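Hypothetical protein (Aquifex aeolicus, PDB 2HEK) is of unknown function, possibly a dGTPase, and binds a zinc ion in its HD domain and GDP at sites distant from the metal. Local coordinates at residues V327-G332 against H337-L342; R204-F209 against G323-L328; E244-I249 against L253-A258. All blocks are in the same frame, centred on the assembly; numbering follows the deposited sequence.

Interaction 1: V327-G332 against H337-L342; sequences VLSSEG and HELSPL
Leu-339 reaches strand 326-329 with one methyl, CD1, which lies 3.6 Å from CG1 of Val-327 and 3.9 Å from the CB of Ser-329. Val-327 and Leu-339 meet at a slant, branch against branch, and the CB of Val-327 is also near Leu-339 CD1, at 4.0 Å. Val-327 offers CG1 because this methyl is anti to the backbone N (chi1 171°). The serine presents its methylene, while its hydroxyl takes a weak bond from the backbone N of Glu-331 and has a second weak partner in Glu-200. Behind these groups the chain reverses in a type I beta turn from Ser-329 to Gly-332, closed by Ser-329 N to Gly-332 O at 3.0 Å; the beta hairpin goes on into strand 332-335, and the short, weakly bonded helix 336-339 brings Leu-339 back over the first strand. Leu-203 of helix 203-221 touches both Val-327 and Leu-339. Next along the chain, Ser-340 is the N-cap of helix 341-345, its OG bonded to Ile-343 N. With no hydrogen bond joining the two segments, their contact is purely apolar, made by one leucine methyl, and the polar groups of the turn bond among themselves and to Glu-200 rather than across it.

Interaction 2: R204-F209 against G323-L328; sequences RALENF and GNIYVL
Within 204-209, Leu-206 meets Ile-325 and Val-327, and an Arg-204 to Glu-207 salt bridge lies beside it on the helix. Arg-204 starts the segment with its guanidinium edge-on to the carboxylate of Glu-207: Arg-204 NE lies 2.9 Å from Glu-207 OE1, and NH2 makes a weak but straight bond to OE2 (175°). OE1 is approached from above the carboxylate plane, although it lies nearly in the plane of the guanidinium. At Ala-205 the helix packs on Leu-185 of helix 183-187. Leu-206 then sends CG anti to its backbone N (chi1 174°), and both methyls are used: CD2 is 4.1 Å from Ile-325 CG2 and equally far from Val-327 CG2, while CD1 faces Ile-325 CD1, also at 4.1 Å. The leucine and isoleucine side chains run alongside, pointing in opposing senses. Helix 203-221 thus packs on strand 326-329, an inner strand of a mixed four-stranded sheet, between 195-199 and 332-335, and on the residue leading into it; Phe-158 and Ala-336 also touch Leu-206. Glu-207, besides holding Arg-204, bonds weakly through OE2 to Tyr-214 of the second subunit. Asn-208 gives its ND2 to the carbonyl of Phe-179, and Phe-209 sets its ring edge-to-face with Tyr-182.

Interaction 3: E244-I249 against L253-A258; sequences EDFTDI and LRLNDA
Ile-249, Leu-255 and Leu-253 bury the most surface here, and Ile-249 and Leu-253 are joined through the backbone. Leu-253 N donates to Ile-249 O at 2.9 Å, with an N-H...O angle of 166° and the donor in the carbonyl plane. The bond links residues four apart, the spacing of an alpha-helical turn, and spans the short helix 250-253. The Leu-253 side chain lies against the same oxygen, its CG 3.6 Å from Ile-249 O. Farther out, Ile-249 packs on Arg-111, Val-112 and Glu-115 of helix 108-115, and Leu-253 on Val-112, Phe-26 and Pro-27, so the pair is buried against helices 108-115 and 26-29. Leu-255 makes the other half of the contact. With its CG anti to the carbonyl carbon (chi1 -71°), Leu-255 puts CD1 3.8 Å from CE2 and 3.9 Å from CZ of Phe-246. The methyl approaches the ring obliquely, and the two side chains cross at about a right angle. Pro-90 touches Leu-255 as well. Phe-246 sits in an Asx turn, in which Thr-247 N reaches Asp-245 OD1 at 3.3 Å from well above the carboxylate plane. The carbonyl O of Phe-246 accepts a hydrogen bond from Arg-111. The next helix, 257-266, starts from Asn-256, whose OD1 caps Phe-259 N, while Leu-255 O is taken by Arg-30. On the outer side, Asp-248 OD2 and Arg-254 NH2 remain 5.6 Å apart, too far for a salt bridge. One straight backbone bond is thus the only hydrogen bond between the two segments, the buried side chains that meet are apolar, and the opposite charges of Asp-248 and Arg-254 would add at most a weak attraction.

In the fold
Interactions 1 and 2 are neighbours, their centres 9 Å apart. They share Val-327, and so use the two branches of one residue on strand 326-329: CG1 serves the first and CG2 the second. A probable hydrogen bond of 2.5 Å between Ser-340 OG and Glu-207 OE2 ties them further, and both touch the second subunit. Interaction 3 is nested in the loop that interaction 2 closes, yet lies across the chain's centre, about 40 Å from interaction 2 and 47 Å from interaction 1 between centres. It alone approaches the annotated sites: the Leu-253 side chain is about 10 Å from that of Gln-29, which binds GDP, and about 11 Å from that of the zinc ligand Asp-85.

Interaction 1: V327-G332 against H337-L342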
ATOM      1  N   VAL A 327      14.377  -9.872  24.814  1.00 43.43           N
ATOM      2  CA  VAL A 327      13.406  -8.825  24.915  1.00 44.85           C
ATOM      3  C   VAL A 327      13.648  -8.155  26.261  1.00 49.13           C
ATOM      4  O   VAL A 327      13.736  -8.836  27.278  1.00 52.49           O
ATOM      5  CB  VAL A 327      11.969  -9.390  24.845  1.00 43.34           C
ATOM      6  CG1 VAL A 327      10.964  -8.304  25.183  1.00 42.84           C
ATOM      7  CG2 VAL A 327      11.684  -9.977  23.416  1.00 43.58           C
ATOM      8  N   LEU A 328      13.765  -6.830  26.259  1.00 50.96           N
ATOM      9  CA  LEU A 328      13.948  -6.077  27.496  1.00 52.86           C
ATOM     10  C   LEU A 328      12.605  -5.751  28.104  1.00 56.66           C
ATOM     11  O   LEU A 328      11.833  -4.971  27.548  1.00 56.61           O
ATOM     12  CB  LEU A 328      14.760  -4.799  27.257  1.00 51.02           C
ATOM     13  CG  LEU A 328      15.087  -3.922  28.474  1.00 50.08           C
ATOM     14  CD1 LEU A 328      16.091  -4.591  29.415  1.00 50.17           C
ATOM     15  CD2 LEU A 328      15.615  -2.610  28.008  1.00 48.45           C
ATOM     16  N   SER A 329      12.336  -6.374  29.247  1.00 62.22           N
ATOM     17  CA  SER A 329      11.102  -6.184  29.997  1.00 69.27           C
ATOM     18  C   SER A 329      11.290  -5.159  31.114  1.00 72.52           C
ATOM     19  O   SER A 329      12.404  -4.684  31.347  1.00 72.33           O
ATOM     20  CB  SER A 329      10.670  -7.511  30.612  1.00 72.04           C
ATOM     21  OG  SER A 329       9.512  -7.329  31.413  1.00 76.39           O
ATOM     22  N   SER A 330      10.205  -4.821  31.806  1.00 75.78           N
ATOM     23  CA  SER A 330      10.313  -3.996  33.013  1.00 79.86           C
ATOM     24  C   SER A 330      11.067  -4.746  34.132  1.00 81.21           C
ATOM     25  O   SER A 330      11.723  -4.126  34.971  1.00 81.63           O
ATOM     26  CB  SER A 330       8.938  -3.497  33.481  1.00 80.83           C
ATOM     27  OG  SER A 330       7.970  -4.534  33.466  1.00 82.80           O
ATOM     28  N   GLU A 331      10.994  -6.078  34.095  1.00 82.10           N
ATOM     29  CA  GLU A 331      11.707  -6.965  35.020  1.00 82.16           C
ATOM     30  C   GLU A 331      13.119  -7.320  34.532  1.00 80.42           C
ATOM     31  O   GLU A 331      13.729  -8.272  35.028  1.00 80.81           O
ATOM     32  CB  GLU A 331      10.922  -8.268  35.210  1.00 84.84           C
ATOM     33  CG  GLU A 331       9.409  -8.120  35.350  1.00 88.90           C
ATOM     34  CD  GLU A 331       8.671  -9.402  34.980  1.00 89.32           C
ATOM     35  OE1 GLU A 331       8.674  -9.767  33.776  1.00 92.29           O
ATOM     36  OE2 GLU A 331       8.089 -10.040  35.888  1.00 92.07           O
ATOM     37  N   GLY A 332      13.634  -6.573  33.557  1.00 77.18           N
ATOM     38  CA  GLY A 332      14.930  -6.890  32.942  1.00 73.58           C
ATOM     39  C   GLY A 332      14.835  -7.815  31.730  1.00 70.10           C
ATOM     40  O   GLY A 332      13.746  -8.088  31.216  1.00 68.49           O
ATOM     41  N   HIS A 337      10.741 -16.107  23.840  1.00 48.57           N
ATOM     42  CA  HIS A 337       9.762 -17.148  24.165  1.00 53.22           C
ATOM     43  C   HIS A 337       9.284 -17.081  25.631  1.00 55.85           C
ATOM     44  O   HIS A 337       8.140 -17.449  25.916  1.00 56.49           O
ATOM     45  CB  HIS A 337      10.269 -18.554  23.814  1.00 52.71           C
ATOM     46  CG  HIS A 337      11.556 -18.924  24.472  1.00 54.87           C
ATOM     47  ND1 HIS A 337      12.780 -18.507  23.996  1.00 55.04           N
ATOM     48  CD2 HIS A 337      11.816 -19.700  25.553  1.00 55.78           C
ATOM     49  CE1 HIS A 337      13.740 -19.008  24.754  1.00 56.34           C
ATOM     50  NE2 HIS A 337      13.182 -19.730  25.710  1.00 56.77           N
ATOM     51  N   GLU A 338      10.133 -16.578  26.541  1.00 58.16           N
ATOM     52  CA  GLU A 338       9.709 -16.359  27.949  1.00 60.31           C
ATOM     53  C   GLU A 338       8.554 -15.351  28.042  1.00 59.93           C
ATOM     54  O   GLU A 338       7.720 -15.438  28.949  1.00 63.09           O
ATOM     55  CB  GLU A 338      10.880 -15.940  28.858  1.00 58.25           C
ATOM     56  CG  GLU A 338      11.970 -16.999  28.993  1.00 60.64           C
ATOM     57  CD  GLU A 338      13.146 -16.602  29.904  1.00 60.77           C
ATOM     58  OE1 GLU A 338      13.623 -17.501  30.624  1.00 66.04           O
ATOM     59  OE2 GLU A 338      13.604 -15.430  29.910  1.00 60.61           O
ATOM     60  N   LEU A 339       8.488 -14.412  27.091  1.00 59.69           N
ATOM     61  CA  LEU A 339       7.444 -13.371  27.096  1.00 56.72           C
ATOM     62  C   LEU A 339       6.334 -13.541  26.047  1.00 53.08           C
ATOM     63  O   LEU A 339       5.283 -12.940  26.186  1.00 51.52           O
ATOM     64  CB  LEU A 339       8.050 -11.958  26.990  1.00 58.83           C
ATOM     65  CG  LEU A 339       9.111 -11.552  28.028  1.00 61.74           C
ATOM     66  CD1 LEU A 339       9.432 -10.078  27.897  1.00 61.84           C
ATOM     67  CD2 LEU A 339       8.669 -11.889  29.455  1.00 61.01           C
ATOM     68  N   SER A 340       6.574 -14.318  24.993  1.00 51.43           N
ATOM     69  CA  SER A 340       5.554 -14.523  23.924  1.00 47.92           C
ATOM     70  C   SER A 340       5.223 -16.007  23.837  1.00 48.28           C
ATOM     71  O   SER A 340       6.044 -16.808  23.335  1.00 47.97           O
ATOM     72  CB  SER A 340       6.052 -13.981  22.554  1.00 47.10           C
ATOM     73  OG  SER A 340       5.252 -14.393  21.422  1.00 42.52           O
ATOM     74  N   PRO A 341       4.026 -16.402  24.333  1.00 48.60           N
ATOM     75  CA  PRO A 341       3.653 -17.810  24.148  1.00 47.91           C
ATOM     76  C   PRO A 341       3.680 -18.194  22.648  1.00 47.48           C
ATOM     77  O   PRO A 341       4.063 -19.323  22.298  1.00 46.48           O
ATOM     78  CB  PRO A 341       2.222 -17.878  24.711  1.00 48.80           C
ATOM     79  CG  PRO A 341       2.135 -16.714  25.685  1.00 50.63           C
ATOM     80  CD  PRO A 341       2.976 -15.632  25.035  1.00 48.83           C
ATOM     81  N   LEU A 342       3.320 -17.255  21.768  1.00 45.23           N
ATOM     82  CA  LEU A 342       3.246 -17.607  20.338  1.00 45.13           C
ATOM     83  C   LEU A 342       4.655 -17.958  19.786  1.00 45.20           C
ATOM     84  O   LEU A 342       4.876 -19.013  19.172  1.00 48.70           O
ATOM     85  CB  LEU A 342       2.599 -16.481  19.540  1.00 40.84           C
ATOM     86  CG  LEU A 342       2.804 -16.645  18.024  1.00 41.16           C
ATOM     87  CD1 LEU A 342       1.928 -17.749  17.547  1.00 42.88           C
ATOM     88  CD2 LEU A 342       2.561 -15.381  17.239  1.00 37.84           C
TER

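Interaction 2: R204-F209 against G323-L328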
ATOM      1  N   ARG A 204       5.118  -7.396  19.464  1.00 35.16           N
ATOM      2  CA  ARG A 204       4.277  -7.638  18.289  1.00 36.85           C
ATOM      3  C   ARG A 204       5.057  -7.487  16.985  1.00 32.63           C
ATOM      4  O   ARG A 204       4.933  -8.318  16.087  1.00 32.30           O
ATOM      5  CB  ARG A 204       3.096  -6.672  18.267  1.00 39.98           C
ATOM      6  CG  ARG A 204       2.233  -6.676  19.535  1.00 42.32           C
ATOM      7  CD  ARG A 204       1.323  -7.870  19.605  1.00 40.85           C
ATOM      8  NE  ARG A 204       1.903  -9.025  20.272  1.00 41.78           N
ATOM      9  CZ  ARG A 204       1.891  -9.193  21.592  1.00 45.23           C
ATOM     10  NH1 ARG A 204       1.350  -8.259  22.373  1.00 44.18           N
ATOM     11  NH2 ARG A 204       2.427 -10.285  22.136  1.00 46.25           N
ATOM     12  N   ALA A 205       5.848  -6.418  16.867  1.00 30.02           N
ATOM     13  CA  ALA A 205       6.703  -6.241  15.686  1.00 30.19           C
ATOM     14  C   ALA A 205       7.663  -7.414  15.522  1.00 29.31           C
ATOM     15  O   ALA A 205       7.965  -7.810  14.396  1.00 30.37           O
ATOM     16  CB  ALA A 205       7.476  -4.917  15.745  1.00 32.83           C
ATOM     17  N   LEU A 206       8.177  -7.962  16.624  1.00 29.91           N
ATOM     18  CA  LEU A 206       9.072  -9.147  16.523  1.00 27.73           C
ATOM     19  C   LEU A 206       8.316 -10.394  16.046  1.00 26.84           C
ATOM     20  O   LEU A 206       8.789 -11.124  15.183  1.00 26.39           O
ATOM     21  CB  LEU A 206       9.751  -9.442  17.881  1.00 30.64           C
ATOM     22  CG  LEU A 206      10.607 -10.716  17.981  1.00 30.81           C
ATOM     23  CD1 LEU A 206      11.806 -10.705  17.015  1.00 28.24           C
ATOM     24  CD2 LEU A 206      11.048 -10.992  19.447  1.00 30.91           C
ATOM     25  N   GLU A 207       7.141 -10.647  16.640  1.00 29.60           N
ATOM     26  CA  GLU A 207       6.238 -11.693  16.167  1.00 29.33           C
ATOM     27  C   GLU A 207       5.987 -11.531  14.661  1.00 26.49           C
ATOM     28  O   GLU A 207       6.067 -12.503  13.918  1.00 29.12           O
ATOM     29  CB  GLU A 207       4.896 -11.620  16.956  1.00 29.43           C
ATOM     30  CG  GLU A 207       5.069 -12.145  18.407  1.00 31.53           C
ATOM     31  CD  GLU A 207       3.817 -12.058  19.272  1.00 34.71           C
ATOM     32  OE1 GLU A 207       2.862 -11.352  18.885  1.00 32.87           O
ATOM     33  OE2 GLU A 207       3.822 -12.699  20.352  1.00 44.51           O
ATOM     34  N   ASN A 208       5.650 -10.325  14.211  1.00 26.83           N
ATOM     35  CA  ASN A 208       5.363 -10.121  12.799  1.00 28.89           C
ATOM     36  C   ASN A 208       6.595 -10.455  11.934  1.00 27.34           C
ATOM     37  O   ASN A 208       6.492 -11.076  10.876  1.00 27.05           O
ATOM     38  CB  ASN A 208       4.946  -8.665  12.528  1.00 29.76           C
ATOM     39  CG  ASN A 208       4.782  -8.398  11.053  1.00 36.46           C
ATOM     40  OD1 ASN A 208       3.957  -9.007  10.419  1.00 38.06           O
ATOM     41  ND2 ASN A 208       5.625  -7.549  10.487  1.00 43.39           N
ATOM     42  N   PHE A 209       7.758 -10.016  12.383  1.00 26.47           N
ATOM     43  CA  PHE A 209       9.012 -10.284  11.660  1.00 23.56           C
ATOM     44  C   PHE A 209       9.259 -11.785  11.492  1.00 24.71           C
ATOM     45  O   PHE A 209       9.539 -12.253  10.386  1.00 24.72           O
ATOM     46  CB  PHE A 209      10.174  -9.586  12.396  1.00 27.81           C
ATOM     47  CG  PHE A 209      11.511  -9.909  11.823  1.00 29.18           C
ATOM     48  CD1 PHE A 209      11.925  -9.320  10.636  1.00 27.73           C
ATOM     49  CD2 PHE A 209      12.326 -10.867  12.430  1.00 34.23           C
ATOM     50  CE1 PHE A 209      13.184  -9.650  10.059  1.00 30.72           C
ATOM     51  CE2 PHE A 209      13.595 -11.207  11.871  1.00 35.76           C
ATOM     52  CZ  PHE A 209      14.015 -10.582  10.675  1.00 33.93           C
ATOM     53  N   GLY A 323      15.439 -19.586  19.513  1.00 56.49           N
ATOM     54  CA  GLY A 323      15.551 -19.578  20.979  1.00 58.61           C
ATOM     55  C   GLY A 323      16.550 -18.591  21.586  1.00 60.03           C
ATOM     56  O   GLY A 323      16.758 -18.589  22.802  1.00 61.34           O
ATOM     57  N   ASN A 324      17.144 -17.743  20.751  1.00 59.26           N
ATOM     58  CA  ASN A 324      18.249 -16.871  21.141  1.00 60.31           C
ATOM     59  C   ASN A 324      17.998 -15.378  20.889  1.00 55.87           C
ATOM     60  O   ASN A 324      18.905 -14.649  20.471  1.00 55.88           O
ATOM     61  CB  ASN A 324      19.522 -17.248  20.382  1.00 67.38           C
ATOM     62  CG  ASN A 324      19.958 -18.676  20.648  1.00 72.51           C
ATOM     63  OD1 ASN A 324      19.881 -19.157  21.777  1.00 77.00           O
ATOM     64  ND2 ASN A 324      20.417 -19.357  19.606  1.00 75.97           N
ATOM     65  N   ILE A 325      16.768 -14.929  21.127  1.00 49.08           N
ATOM     66  CA  ILE A 325      16.435 -13.519  20.993  1.00 44.94           C
ATOM     67  C   ILE A 325      15.964 -12.945  22.323  1.00 44.67           C
ATOM     68  O   ILE A 325      15.091 -13.514  22.964  1.00 43.30           O
ATOM     69  CB  ILE A 325      15.333 -13.236  19.906  1.00 42.73           C
ATOM     70  CG1 ILE A 325      15.804 -13.726  18.517  1.00 41.81           C
ATOM     71  CG2 ILE A 325      15.013 -11.716  19.895  1.00 39.41           C
ATOM     72  CD1 ILE A 325      14.693 -13.651  17.410  1.00 41.63           C
ATOM     73  N   TYR A 326      16.527 -11.795  22.690  1.00 45.41           N
ATOM     74  CA  TYR A 326      16.194 -11.142  23.951  1.00 47.61           C
ATOM     75  C   TYR A 326      15.245  -9.969  23.827  1.00 44.84           C
ATOM     76  O   TYR A 326      15.291  -9.195  22.869  1.00 43.09           O
ATOM     77  CB  TYR A 326      17.467 -10.690  24.656  1.00 61.60           C
ATOM     78  CG  TYR A 326      18.338 -11.835  25.084  1.00 49.53           C
ATOM     79  CD1 TYR A 326      19.450 -12.197  24.339  1.00 56.94           C
ATOM     80  CD2 TYR A 326      18.041 -12.564  26.227  1.00 58.02           C
ATOM     81  CE1 TYR A 326      20.251 -13.250  24.722  1.00 58.99           C
ATOM     82  CE2 TYR A 326      18.839 -13.616  26.630  1.00 58.74           C
ATOM     83  CZ  TYR A 326      19.935 -13.954  25.873  1.00 53.14           C
ATOM     84  OH  TYR A 326      20.732 -15.005  26.268  1.00 59.29           O
ATOM     85  N   VAL A 327      14.377  -9.872  24.814  1.00 43.43           N
ATOM     86  CA  VAL A 327      13.406  -8.825  24.915  1.00 44.85           C
ATOM     87  C   VAL A 327      13.648  -8.155  26.261  1.00 49.13           C
ATOM     88  O   VAL A 327      13.736  -8.836  27.278  1.00 52.49           O
ATOM     89  CB  VAL A 327      11.969  -9.390  24.845  1.00 43.34           C
ATOM     90  CG1 VAL A 327      10.964  -8.304  25.183  1.00 42.84           C
ATOM     91  CG2 VAL A 327      11.684  -9.977  23.416  1.00 43.58           C
ATOM     92  N   LEU A 328      13.765  -6.830  26.259  1.00 50.96           N
ATOM     93  CA  LEU A 328      13.948  -6.077  27.496  1.00 52.86           C
ATOM     94  C   LEU A 328      12.605  -5.751  28.104  1.00 56.66           C
ATOM     95  O   LEU A 328      11.833  -4.971  27.548  1.00 56.61           O
ATOM     96  CB  LEU A 328      14.760  -4.799  27.257  1.00 51.02           C
ATOM     97  CG  LEU A 328      15.087  -3.922  28.474  1.00 50.08           C
ATOM     98  CD1 LEU A 328      16.091  -4.591  29.415  1.00 50.17           C
ATOM     99  CD2 LEU A 328      15.615  -2.610  28.008  1.00 48.45           C
TER

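Interaction 3: E244-I249 against L253-A258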
ATOM      1  N   GLU A 244      38.932 -25.189 -11.509  1.00 95.91           N
ATOM      2  CA  GLU A 244      39.339 -23.836 -11.860  1.00 93.83           C
ATOM      3  C   GLU A 244      40.219 -23.336 -10.722  1.00 90.62           C
ATOM      4  O   GLU A 244      39.992 -23.669  -9.560  1.00 89.16           O
ATOM      5  CB  GLU A 244      38.135 -22.899 -12.030  1.00 97.09           C
ATOM      6  CG  GLU A 244      37.493 -22.929 -13.420  1.00 95.55           C
ATOM      7  CD  GLU A 244      36.467 -21.830 -13.666  1.00 20.00           C
ATOM      8  OE1 GLU A 244      36.450 -20.869 -12.885  1.00 20.00           O
ATOM      9  OE2 GLU A 244      35.695 -21.950 -14.639  1.00 20.00           O
ATOM     10  N   ASP A 245      41.215 -22.520 -11.048  1.00 88.43           N
ATOM     11  CA  ASP A 245      42.140 -21.951 -10.080  1.00 85.17           C
ATOM     12  C   ASP A 245      41.672 -20.582  -9.588  1.00 81.38           C
ATOM     13  O   ASP A 245      41.587 -19.629 -10.375  1.00 80.07           O
ATOM     14  CB  ASP A 245      43.534 -21.851 -10.749  1.00 86.66           C
ATOM     15  CG  ASP A 245      44.649 -21.388  -9.863  1.00 88.09           C
ATOM     16  OD1 ASP A 245      44.521 -21.519  -8.635  1.00 88.18           O
ATOM     17  OD2 ASP A 245      45.666 -20.877 -10.381  1.00 89.28           O
ATOM     18  N   PHE A 246      41.384 -20.484  -8.267  1.00 76.59           N
ATOM     19  CA  PHE A 246      40.961 -19.186  -7.702  1.00 72.64           C
ATOM     20  C   PHE A 246      42.077 -18.400  -7.010  1.00 69.64           C
ATOM     21  O   PHE A 246      41.808 -17.417  -6.319  1.00 67.61           O
ATOM     22  CB  PHE A 246      39.740 -19.371  -6.784  1.00 65.78           C
ATOM     23  CG  PHE A 246      38.473 -19.705  -7.530  1.00 70.16           C
ATOM     24  CD1 PHE A 246      37.833 -20.917  -7.333  1.00 68.17           C
ATOM     25  CD2 PHE A 246      37.934 -18.811  -8.449  1.00 67.08           C
ATOM     26  CE1 PHE A 246      36.666 -21.224  -8.032  1.00 67.42           C
ATOM     27  CE2 PHE A 246      36.780 -19.115  -9.146  1.00 66.50           C
ATOM     28  CZ  PHE A 246      36.151 -20.318  -8.942  1.00 69.35           C
ATOM     29  N   THR A 247      43.328 -18.828  -7.198  1.00 67.82           N
ATOM     30  CA  THR A 247      44.461 -18.063  -6.672  1.00 65.45           C
ATOM     31  C   THR A 247      44.469 -16.634  -7.228  1.00 60.99           C
ATOM     32  O   THR A 247      44.755 -15.691  -6.490  1.00 60.35           O
ATOM     33  CB  THR A 247      45.855 -18.774  -6.840  1.00 67.61           C
ATOM     34  OG1 THR A 247      46.132 -19.028  -8.221  1.00 67.86           O
ATOM     35  CG2 THR A 247      45.894 -20.094  -6.052  1.00 69.73           C
ATOM     36  N   ASP A 248      44.143 -16.477  -8.511  1.00 58.06           N
ATOM     37  CA  ASP A 248      43.888 -15.146  -9.081  1.00 57.89           C
ATOM     38  C   ASP A 248      42.414 -14.737  -8.815  1.00 55.86           C
ATOM     39  O   ASP A 248      41.486 -15.413  -9.274  1.00 51.34           O
ATOM     40  CB  ASP A 248      44.170 -15.138 -10.584  1.00 60.09           C
ATOM     41  CG  ASP A 248      44.144 -13.738 -11.184  1.00 64.16           C
ATOM     42  OD1 ASP A 248      44.061 -12.745 -10.425  1.00 66.60           O
ATOM     43  OD2 ASP A 248      44.214 -13.618 -12.430  1.00 65.87           O
ATOM     44  N   ILE A 249      42.226 -13.641  -8.072  1.00 54.53           N
ATOM     45  CA  ILE A 249      40.886 -13.168  -7.645  1.00 52.71           C
ATOM     46  C   ILE A 249      39.996 -12.760  -8.824  1.00 54.10           C
ATOM     47  O   ILE A 249      38.763 -12.770  -8.711  1.00 53.51           O
ATOM     48  CB  ILE A 249      40.973 -12.021  -6.578  1.00 50.82           C
ATOM     49  CG1 ILE A 249      39.624 -11.776  -5.876  1.00 48.53           C
ATOM     50  CG2 ILE A 249      41.521 -10.727  -7.182  1.00 51.67           C
ATOM     51  CD1 ILE A 249      39.220 -12.857  -4.939  1.00 46.69           C
ATOM     52  N   LEU A 253      36.011 -12.878  -9.745  1.00 42.96           N
ATOM     53  CA  LEU A 253      35.297 -11.690 -10.181  1.00 44.66           C
ATOM     54  C   LEU A 253      34.609 -11.843 -11.537  1.00 46.51           C
ATOM     55  O   LEU A 253      33.574 -11.217 -11.772  1.00 46.52           O
ATOM     56  CB  LEU A 253      36.173 -10.431 -10.129  1.00 42.01           C
ATOM     57  CG  LEU A 253      36.590  -9.936  -8.718  1.00 45.06           C
ATOM     58  CD1 LEU A 253      37.566  -8.778  -8.844  1.00 46.70           C
ATOM     59  CD2 LEU A 253      35.413  -9.509  -7.829  1.00 43.59           C
ATOM     60  N   ARG A 254      35.139 -12.695 -12.410  1.00 45.81           N
ATOM     61  CA  ARG A 254      34.494 -12.901 -13.706  1.00 51.52           C
ATOM     62  C   ARG A 254      33.286 -13.834 -13.649  1.00 44.93           C
ATOM     63  O   ARG A 254      32.563 -13.967 -14.627  1.00 43.35           O
ATOM     64  CB  ARG A 254      35.511 -13.341 -14.773  1.00 53.82           C
ATOM     65  CG  ARG A 254      36.407 -12.169 -15.193  1.00 59.82           C
ATOM     66  CD  ARG A 254      37.294 -12.455 -16.410  1.00 62.97           C
ATOM     67  NE  ARG A 254      38.563 -13.134 -16.089  1.00 71.95           N
ATOM     68  CZ  ARG A 254      38.762 -14.450 -16.173  1.00 73.71           C
ATOM     69  NH1 ARG A 254      37.777 -15.276 -16.540  1.00 76.60           N
ATOM     70  NH2 ARG A 254      39.953 -14.947 -15.870  1.00 77.75           N
ATOM     71  N   LEU A 255      33.059 -14.474 -12.510  1.00 42.45           N
ATOM     72  CA  LEU A 255      31.886 -15.302 -12.334  1.00 45.31           C
ATOM     73  C   LEU A 255      30.663 -14.419 -12.067  1.00 46.18           C
ATOM     74  O   LEU A 255      30.518 -13.866 -10.969  1.00 46.90           O
ATOM     75  CB  LEU A 255      32.072 -16.249 -11.152  1.00 48.80           C
ATOM     76  CG  LEU A 255      33.047 -17.413 -11.276  1.00 52.08           C
ATOM     77  CD1 LEU A 255      33.194 -18.049  -9.909  1.00 53.28           C
ATOM     78  CD2 LEU A 255      32.552 -18.447 -12.302  1.00 52.82           C
ATOM     79  N   ASN A 256      29.815 -14.273 -13.081  1.00 44.33           N
ATOM     80  CA  ASN A 256      28.475 -13.694 -12.914  1.00 40.35           C
ATOM     81  C   ASN A 256      27.415 -14.647 -13.518  1.00 38.06           C
ATOM     82  O   ASN A 256      27.778 -15.715 -14.045  1.00 38.78           O
ATOM     83  CB  ASN A 256      28.403 -12.250 -13.453  1.00 38.53           C
ATOM     84  CG  ASN A 256      28.661 -12.153 -14.962  1.00 41.39           C
ATOM     85  OD1 ASN A 256      28.287 -13.024 -15.746  1.00 42.45           O
ATOM     86  ND2 ASN A 256      29.291 -11.070 -15.369  1.00 43.84           N
ATOM     87  N   ASP A 257      26.125 -14.305 -13.427  1.00 34.41           N
ATOM     88  CA  ASP A 257      25.090 -15.251 -13.842  1.00 33.17           C
ATOM     89  C   ASP A 257      25.240 -15.529 -15.335  1.00 35.53           C
ATOM     90  O   ASP A 257      25.173 -16.680 -15.739  1.00 36.39           O
ATOM     91  CB  ASP A 257      23.666 -14.719 -13.646  1.00 35.54           C
ATOM     92  CG  ASP A 257      23.303 -14.473 -12.191  1.00 37.52           C
ATOM     93  OD1 ASP A 257      24.040 -14.869 -11.271  1.00 36.91           O
ATOM     94  OD2 ASP A 257      22.236 -13.865 -11.984  1.00 38.64           O
ATOM     95  N   ALA A 258      25.382 -14.469 -16.140  1.00 35.58           N
ATOM     96  CA  ALA A 258      25.501 -14.611 -17.606  1.00 39.98           C
ATOM     97  C   ALA A 258      26.688 -15.479 -18.028  1.00 39.26           C
ATOM     98  O   ALA A 258      26.569 -16.239 -18.977  1.00 41.78           O
ATOM     99  CB  ALA A 258      25.557 -13.245 -18.320  1.00 40.96           C
TER